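Side-chain contact in 3-oxoacyl-[acyl-carrier-protein] synthase 3 (Pseudomonas aeruginosa, PDB 2X3E), which probably catalyses the first condensation step of fatty acid synthesis, joining an acetyl group from acetyl-CoA to two carbons of malonyl-ACP: residues G186-L191 against F219-T224. The protein carries 1 engineered substitution. Numbering follows the deposited sequence. Where two conformers were deposited one is given.
Sequences GHQFDL and FGQAVT
Q188 and Q221 pair their amides in a reciprocal, two-bond ring at the surface of this thiolase-fold enzyme, linking the loop between strands 177-184 and 192-195 to helix 215-237. Each group gives one N-H and accepts one. Q188 NE2 donates to Q221 OE1 over 2.7 Å, with an N-H...O angle of 146°, and Q221 NE2 returns a bond to Q188 OE1 at 3.0 Å. The planes lie 10° apart, and with both bonds running between the amide ends this is a nearly coplanar pairing and not a stack. It is slightly puckered: the donor reaching Q188 OE1 is tilted 27° from that carbonyl plane.

Both chains run extended beyond CG and approach from opposite directions, which is how they bridge the 11.0 Å from Q188 CA to Q221 CA. Further partners use remaining polar capacity: Q188 NE2 also bonds D185 OD2, while Q221 OE1 also accepts from Q225 NE2 one helical turn on. D185 OD2, as a carboxylate oxygen, would favour a donor at Q188 NE2, and so the modelled orientation of both amides; flipping both at once would keep the pair but set an oxygen against D185. L314 packs on both glutamines.

Within the loop, a type I turn from Q188 to L191 is closed by L191 N on Q188 O at 3.2 Å. L191, at the end of that turn, crosses Q221 at an angle, with CD1 3.9 Å from Q221 NE2.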
loop_
_atom_site.group_PDB
_atom_site.type_symbol
_atom_site.label_atom_id
_atom_site.label_comp_id
_atom_site.label_asym_id
_atom_site.label_seq_id
_atom_site.Cartn_x
_atom_site.Cartn_y
_atom_site.Cartn_z
ATOM N N GLY A 186 2.205 -9.522 13.680
ATOM C CA GLY A 186 1.104 -10.245 13.071
ATOM C C GLY A 186 0.524 -11.366 13.909
ATOM O O GLY A 186 -0.506 -11.932 13.554
ATOM N N HIS A 187 1.177 -11.716 15.015
ATOM C CA HIS A 187 0.636 -12.747 15.905
ATOM C C HIS A 187 -0.640 -12.246 16.590
ATOM O O HIS A 187 -1.504 -13.039 16.961
ATOM C CB HIS A 187 1.670 -13.167 16.954
ATOM C CG HIS A 187 2.943 -13.705 16.374
ATOM N ND1 HIS A 187 3.014 -14.925 15.739
ATOM C CD2 HIS A 187 4.202 -13.201 16.357
ATOM C CE1 HIS A 187 4.257 -15.148 15.349
ATOM N NE2 HIS A 187 4.997 -14.113 15.703
ATOM N N GLN A 188 -0.744 -10.929 16.757
ATOM C CA GLN A 188 -1.924 -10.294 17.349
ATOM C C GLN A 188 -2.806 -9.599 16.306
ATOM O O GLN A 188 -3.500 -8.623 16.614
ATOM C CB GLN A 188 -1.479 -9.281 18.399
ATOM C CG GLN A 188 -0.756 -9.903 19.588
ATOM C CD GLN A 188 -0.404 -8.858 20.633
ATOM O OE1 GLN A 188 -1.150 -8.655 21.585
ATOM N NE2 GLN A 188 0.713 -8.157 20.429
ATOM N N PHE A 189 -2.796 -10.113 15.078
ATOM C CA PHE A 189 -3.537 -9.500 13.963
ATOM C C PHE A 189 -5.044 -9.337 14.206
ATOM O O PHE A 189 -5.689 -8.519 13.550
ATOM C CB PHE A 189 -3.358 -10.336 12.691
ATOM C CG PHE A 189 -4.202 -11.585 12.665
ATOM C CD1 PHE A 189 -5.425 -11.601 11.995
ATOM C CD2 PHE A 189 -3.787 -12.739 13.322
ATOM C CE1 PHE A 189 -6.213 -12.745 11.976
ATOM C CE2 PHE A 189 -4.563 -13.890 13.298
ATOM C CZ PHE A 189 -5.784 -13.892 12.622
ATOM N N ASP A 190 -5.599 -10.123 15.126
ATOM C CA ASP A 190 -7.048 -10.174 15.345
ATOM C C ASP A 190 -7.581 -9.119 16.324
ATOM O O ASP A 190 -8.791 -9.004 16.506
ATOM C CB ASP A 190 -7.449 -11.565 15.845
ATOM C CG ASP A 190 -6.744 -11.947 17.133
ATOM O OD1 ASP A 190 -5.494 -12.055 17.116
ATOM O OD2 ASP A 190 -7.437 -12.141 18.157
ATOM N N LEU A 191 -6.694 -8.352 16.962
ATOM C CA LEU A 191 -7.132 -7.391 18.001
ATOM C C LEU A 191 -7.970 -6.213 17.482
ATOM O O LEU A 191 -8.917 -5.785 18.148
ATOM C CB LEU A 191 -5.937 -6.833 18.788
ATOM C CG LEU A 191 -5.312 -7.671 19.905
ATOM C CD1 LEU A 191 -4.329 -6.800 20.677
ATOM C CD2 LEU A 191 -6.369 -8.257 20.861
ATOM N N PHE A 219 -5.654 -0.769 24.730
ATOM C CA PHE A 219 -5.210 0.390 25.531
ATOM C C PHE A 219 -3.785 0.248 26.049
ATOM O O PHE A 219 -2.897 1.014 25.658
ATOM C CB PHE A 219 -6.121 0.661 26.742
ATOM C CG PHE A 219 -5.527 1.649 27.731
ATOM C CD1 PHE A 219 -5.438 2.999 27.412
ATOM C CD2 PHE A 219 -5.025 1.222 28.957
ATOM C CE1 PHE A 219 -4.874 3.915 28.304
ATOM C CE2 PHE A 219 -4.455 2.132 29.856
ATOM C CZ PHE A 219 -4.384 3.481 29.526
ATOM N N GLY A 220 -3.588 -0.718 26.944
ATOM C CA GLY A 220 -2.313 -0.895 27.635
ATOM C C GLY A 220 -1.168 -1.068 26.664
ATOM O O GLY A 220 -0.095 -0.472 26.828
ATOM N N GLN A 221 -1.410 -1.869 25.630
ATOM C CA GLN A 221 -0.382 -2.155 24.647
ATOM C C GLN A 221 -0.049 -0.922 23.811
ATOM O O GLN A 221 1.125 -0.648 23.556
ATOM C CB GLN A 221 -0.796 -3.318 23.744
ATOM C CG GLN A 221 0.401 -4.045 23.179
ATOM C CD GLN A 221 0.048 -5.258 22.354
ATOM O OE1 GLN A 221 0.820 -5.656 21.489
ATOM N NE2 GLN A 221 -1.108 -5.862 22.622
ATOM N N ALA A 222 -1.073 -0.180 23.393
ATOM C CA ALA A 222 -0.859 1.041 22.617
ATOM C C ALA A 222 0.084 2.019 23.330
ATOM O O ALA A 222 0.981 2.574 22.708
ATOM C CB ALA A 222 -2.193 1.723 22.293
ATOM N N VAL A 223 -0.107 2.204 24.636
ATOM C CA VAL A 223 0.737 3.127 25.400
ATOM C C VAL A 223 2.206 2.711 25.366
ATOM O O VAL A 223 3.083 3.520 25.062
ATOM C CB VAL A 223 0.289 3.228 26.871
ATOM C CG1 VAL A 223 1.284 4.076 27.671
ATOM C CG2 VAL A 223 -1.121 3.810 26.966
ATOM N N THR A 224 2.459 1.447 25.693
ATOM C CA THR A 224 3.817 0.890 25.722
ATOM C C THR A 224 4.442 0.863 24.320
ATOM O O THR A 224 5.611 1.214 24.136
ATOM C CB THR A 224 3.796 -0.547 26.310
ATOM O OG1 THR A 224 3.187 -0.534 27.603
ATOM C CG2 THR A 224 5.193 -1.096 26.454
#